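Local coordinates for 6-phosphogluconate dehydratase (Shewanella oneidensis, PDB 2GP4), which probably catalyses the dehydration of 6-phosphogluconate to 2-keto-3-deoxy-6-phosphogluconate, a step of the Entner-Doudoroff pathway, and is seen here without its iron-sulfur cluster, at residues A456-P459 with Q460-V463; I336-N339 with W340-S344. One frame throughout, in Å; residues are numbered along the deposited sequence.

Interaction 1 (A456-P459 with Q460-V463); sequences AVQP and QHRV
Arg462 reaches back across the turn to the carbonyl of Val457, and its guanidinium grips that one oxygen side-on with two nitrogens. NE donates to Val457 O over 3.0 Å with an N-H...O angle of 149°, approaching from above the carbonyl plane. The second bond, NH2 to Val457 O at 3.2 Å, comes in nearly along the C=O axis. An extended chain from CG to NE gives the arginine the length it needs, and on the way its CG passes Val457 CG1 at 3.7 Å, the two side chains crossing at a slant. This pairing fixes the rotation of the guanidinium.

Elsewhere on the turn, the side chains of Gln458 and Gln460 run alongside each other in the same direction. Their amide planes are inclined by 43°, and Gln458 OE1 lies 3.0 Å from Gln460 NE2. Because Gln460 CG sits between its own backbone N and carbonyl carbon (chi1 67°), it comes to rest over the centre of one face of the His461 ring. A water accepts from Gln458 N and hydrogen-bonds His461 ND1 at 2.8 Å, linking the imidazole to the backbone at the first residue of the turn.

The backbone evidence is two successive i to i+3 bonds: His461 N to Gln458 O at 2.8 Å, and Arg462 N to Pro459 O at 3.2 Å. Two overlapping turns of this kind define a short 3-10 segment, here with Pro459 as the second residue of the first turn, within the surface connection from strand 448-453 to strand 463-471 of the mixed sheet.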
loop_
_atom_site.group_PDB
_atom_site.type_symbol
_atom_site.label_atom_id
_atom_site.label_comp_id
_atom_site.label_asym_id
_atom_site.label_seq_id
_atom_site.Cartn_x
_atom_site.Cartn_y
_atom_site.Cartn_z
ATOM N N ALA A 456 -3.037 -9.530 -14.299
ATOM C CA ALA A 456 -4.147 -10.408 -14.677
ATOM C C ALA A 456 -4.698 -10.044 -16.059
ATOM O O ALA A 456 -5.784 -10.484 -16.447
ATOM C CB ALA A 456 -5.254 -10.363 -13.615
ATOM N N VAL A 457 -3.940 -9.236 -16.795
ATOM C CA VAL A 457 -4.337 -8.809 -18.133
ATOM C C VAL A 457 -3.566 -9.618 -19.168
ATOM O O VAL A 457 -2.334 -9.583 -19.207
ATOM C CB VAL A 457 -4.104 -7.292 -18.357
ATOM C CG1 VAL A 457 -4.551 -6.873 -19.754
ATOM C CG2 VAL A 457 -4.841 -6.476 -17.302
ATOM N N GLN A 458 -4.302 -10.358 -19.994
ATOM C CA GLN A 458 -3.703 -11.145 -21.066
ATOM C C GLN A 458 -2.990 -10.209 -22.044
ATOM O O GLN A 458 -3.469 -9.099 -22.284
ATOM C CB GLN A 458 -4.769 -11.974 -21.787
ATOM C CG GLN A 458 -5.358 -13.096 -20.944
ATOM C CD GLN A 458 -6.210 -14.054 -21.762
ATOM O OE1 GLN A 458 -7.255 -13.680 -22.295
ATOM N NE2 GLN A 458 -5.764 -15.303 -21.861
ATOM N N PRO A 459 -1.831 -10.638 -22.590
ATOM C CA PRO A 459 -1.062 -9.790 -23.514
ATOM C C PRO A 459 -1.890 -9.249 -24.676
ATOM O O PRO A 459 -1.676 -8.110 -25.103
ATOM C CB PRO A 459 0.033 -10.732 -24.028
ATOM C CG PRO A 459 0.238 -11.695 -22.900
ATOM C CD PRO A 459 -1.158 -11.933 -22.357
ATOM N N GLN A 460 -2.839 -10.044 -25.167
ATOM C CA GLN A 460 -3.739 -9.599 -26.235
ATOM C C GLN A 460 -4.552 -8.364 -25.834
ATOM O O GLN A 460 -4.953 -7.577 -26.697
ATOM C CB GLN A 460 -4.670 -10.743 -26.686
ATOM C CG GLN A 460 -5.698 -11.194 -25.632
ATOM C CD GLN A 460 -6.353 -12.522 -25.961
ATOM O OE1 GLN A 460 -6.989 -12.679 -27.007
ATOM N NE2 GLN A 460 -6.208 -13.492 -25.056
ATOM N N HIS A 461 -4.781 -8.197 -24.532
ATOM C CA HIS A 461 -5.621 -7.111 -24.016
ATOM C C HIS A 461 -4.844 -5.931 -23.417
ATOM O O HIS A 461 -5.452 -5.043 -22.816
ATOM C CB HIS A 461 -6.627 -7.644 -22.972
ATOM C CG HIS A 461 -7.586 -8.667 -23.504
ATOM N ND1 HIS A 461 -7.914 -9.810 -22.804
ATOM C CD2 HIS A 461 -8.284 -8.725 -24.664
ATOM C CE1 HIS A 461 -8.777 -10.525 -23.505
ATOM N NE2 HIS A 461 -9.015 -9.890 -24.639
ATOM N N ARG A 462 -3.520 -5.912 -23.585
ATOM C CA ARG A 462 -2.674 -4.871 -22.975
ATOM C C ARG A 462 -2.548 -3.589 -23.797
ATOM O O ARG A 462 -1.980 -2.597 -23.329
ATOM C CB ARG A 462 -1.282 -5.422 -22.620
ATOM C CG ARG A 462 -1.280 -6.320 -21.385
ATOM C CD ARG A 462 0.100 -6.854 -21.047
ATOM N NE ARG A 462 0.010 -7.885 -20.014
ATOM C CZ ARG A 462 1.044 -8.539 -19.484
ATOM N NH1 ARG A 462 2.287 -8.286 -19.876
ATOM N NH2 ARG A 462 0.826 -9.452 -18.549
ATOM N N VAL A 463 -3.073 -3.610 -25.019
ATOM C CA VAL A 463 -3.100 -2.433 -25.888
ATOM C C VAL A 463 -4.524 -2.228 -26.404
ATOM O O VAL A 463 -5.060 -3.091 -27.095
ATOM C CB VAL A 463 -2.122 -2.578 -27.098
ATOM C CG1 VAL A 463 -2.177 -1.347 -27.998
ATOM C CG2 VAL A 463 -0.693 -2.829 -26.625
HETATM O O HOH W 1 -7.443 -10.107 -20.026
#

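Interaction 2 (I336-N339 with W340-S344); sequences IIVN and WDDFS
Asn339 and Asp342 meet where the chain passes from an extended run into helix 340-347, with Asn339 at the N-cap. Two weak backbone bonds converge on Asn339 O, from Asp342 N at 3.1 Å and from Phe343 N at 3.4 Å. The first regular bond within the helix follows, Ser344 N to Trp340 O at 3.0 Å.

The side chain of Asp342, at the third helical position (N3), turns back toward the extended run that leads into the helix. Its OD2 accepts from Asn339 N at 2.7 Å with an N-H...O angle of 154°, the donor standing 47° out of the carboxylate plane. This is the N3-to-N-cap half of a capping box. Val338 crosses the aspartate obliquely, its CG1 3.2 Å from Asp342 OD2.

With CG1 anti to the backbone N (chi1 174°), Val338 sets that one methyl against both Asp342 and Phe343, reaching Phe343 CE2 at 3.8 Å, the two side chains about at right angles. Because they flank the cap at N' and N4, the pair forms a hydrophobic staple. Asn339 O meets the edge of the phenylalanine ring, 3.4 Å from CD2, while Ile311 of helix 304-316 touches both staple residues.

The buried carboxylate has further partners in helix 23-51: Arg35 bridges to OD2 and Arg31 to OD1. With an alanine in place of Asp342, both arginines are likely to lose this shared counter-charge, and Asn339 N its acceptor. One carboxylate thus serves as both helix cap and ionic link, and the two arginines would be expected to favour its ionised form.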
loop_
_atom_site.group_PDB
_atom_site.type_symbol
_atom_site.label_atom_id
_atom_site.label_comp_id
_atom_site.label_asym_id
_atom_site.label_seq_id
_atom_site.Cartn_x
_atom_site.Cartn_y
_atom_site.Cartn_z
ATOM N N ILE A 336 12.020 11.180 2.407
ATOM C CA ILE A 336 12.361 10.288 1.305
ATOM C C ILE A 336 11.379 10.452 0.150
ATOM O O ILE A 336 10.168 10.315 0.330
ATOM C CB ILE A 336 12.423 8.815 1.780
ATOM C CG1 ILE A 336 13.464 8.676 2.901
ATOM C CG2 ILE A 336 12.770 7.886 0.619
ATOM C CD1 ILE A 336 13.182 7.567 3.897
ATOM N N ILE A 337 11.911 10.750 -1.034
ATOM C CA ILE A 337 11.084 11.028 -2.206
ATOM C C ILE A 337 11.083 9.851 -3.182
ATOM O O ILE A 337 12.112 9.538 -3.782
ATOM C CB ILE A 337 11.534 12.327 -2.928
ATOM C CG1 ILE A 337 11.701 13.472 -1.914
ATOM C CG2 ILE A 337 10.554 12.684 -4.057
ATOM C CD1 ILE A 337 12.162 14.803 -2.501
ATOM N N VAL A 338 9.920 9.214 -3.326
ATOM C CA VAL A 338 9.721 8.076 -4.231
ATOM C C VAL A 338 8.625 8.403 -5.255
ATOM O O VAL A 338 7.579 8.948 -4.896
ATOM C CB VAL A 338 9.317 6.791 -3.440
ATOM C CG1 VAL A 338 8.957 5.642 -4.381
ATOM C CG2 VAL A 338 10.419 6.357 -2.478
ATOM N N ASN A 339 8.860 8.081 -6.527
ATOM C CA ASN A 339 7.847 8.315 -7.564
ATOM C C ASN A 339 7.438 7.043 -8.331
ATOM O O ASN A 339 7.917 5.954 -8.028
ATOM C CB ASN A 339 8.264 9.466 -8.506
ATOM C CG ASN A 339 9.576 9.198 -9.255
ATOM O OD1 ASN A 339 10.279 10.140 -9.641
ATOM N ND2 ASN A 339 9.904 7.927 -9.472
ATOM N N TRP A 340 6.559 7.192 -9.320
ATOM C CA TRP A 340 6.088 6.055 -10.116
ATOM C C TRP A 340 7.158 5.401 -10.981
ATOM O O TRP A 340 7.043 4.229 -11.316
ATOM C CB TRP A 340 4.860 6.421 -10.962
ATOM C CG TRP A 340 3.614 6.611 -10.151
ATOM C CD1 TRP A 340 3.377 6.147 -8.881
ATOM C CD2 TRP A 340 2.421 7.289 -10.557
ATOM N NE1 TRP A 340 2.118 6.505 -8.472
ATOM C CE2 TRP A 340 1.504 7.202 -9.479
ATOM C CE3 TRP A 340 2.036 7.968 -11.722
ATOM C CZ2 TRP A 340 0.233 7.773 -9.530
ATOM C CZ3 TRP A 340 0.770 8.532 -11.774
ATOM C CH2 TRP A 340 -0.118 8.430 -10.683
ATOM N N ASP A 341 8.194 6.150 -11.340
ATOM C CA ASP A 341 9.334 5.570 -12.056
ATOM C C ASP A 341 10.031 4.524 -11.184
ATOM O O ASP A 341 10.519 3.514 -11.692
ATOM C CB ASP A 341 10.337 6.641 -12.465
ATOM C CG ASP A 341 9.720 7.731 -13.315
ATOM O OD1 ASP A 341 9.413 8.805 -12.763
ATOM O OD2 ASP A 341 9.558 7.525 -14.533
ATOM N N ASP A 342 10.081 4.771 -9.872
ATOM C CA ASP A 342 10.631 3.798 -8.936
ATOM C C ASP A 342 9.807 2.515 -8.940
ATOM O O ASP A 342 10.362 1.432 -9.056
ATOM C CB ASP A 342 10.709 4.363 -7.515
ATOM C CG ASP A 342 11.479 5.677 -7.441
ATOM O OD1 ASP A 342 12.442 5.879 -8.218
ATOM O OD2 ASP A 342 11.112 6.511 -6.586
ATOM N N PHE A 343 8.484 2.650 -8.833
ATOM C CA PHE A 343 7.585 1.495 -8.752
ATOM C C PHE A 343 7.638 0.646 -10.018
ATOM O O PHE A 343 7.773 -0.579 -9.950
ATOM C CB PHE A 343 6.144 1.941 -8.479
ATOM C CG PHE A 343 5.868 2.263 -7.038
ATOM C CD1 PHE A 343 5.466 1.267 -6.152
ATOM C CD2 PHE A 343 5.999 3.562 -6.566
ATOM C CE1 PHE A 343 5.210 1.559 -4.819
ATOM C CE2 PHE A 343 5.739 3.863 -5.234
ATOM C CZ PHE A 343 5.346 2.861 -4.361
ATOM N N SER A 344 7.544 1.323 -11.160
ATOM C CA SER A 344 7.471 0.695 -12.474
ATOM C C SER A 344 8.762 -0.047 -12.815
ATOM O O SER A 344 8.720 -1.159 -13.342
ATOM C CB SER A 344 7.157 1.760 -13.535
ATOM O OG SER A 344 6.963 1.202 -14.817
#

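In the fold
Interaction 2 comes first along the chain, within the N-terminal dehydratase region, and interaction 1 follows in the C-terminal one. Their centres lie 24 Å apart and their nearest atoms about 12 Å, so they do not touch. Residues 336-344 start helix 340-347 nearer the centre of the chain, among helices 23-51, 304-316 and 322-333; residues 456-463 form a surface turn 24 Å from that centre. The mixed sheet relates them: Trp340, Asp341 and Phe343 pack on strand 440-445 at one edge of it, and Asp341 also forms a salt bridge to Arg449 of strand 448-453, whose onward connection is interaction 1. Interaction 2 therefore joins the helical part to the sheet, whereas interaction 1 links strands within it.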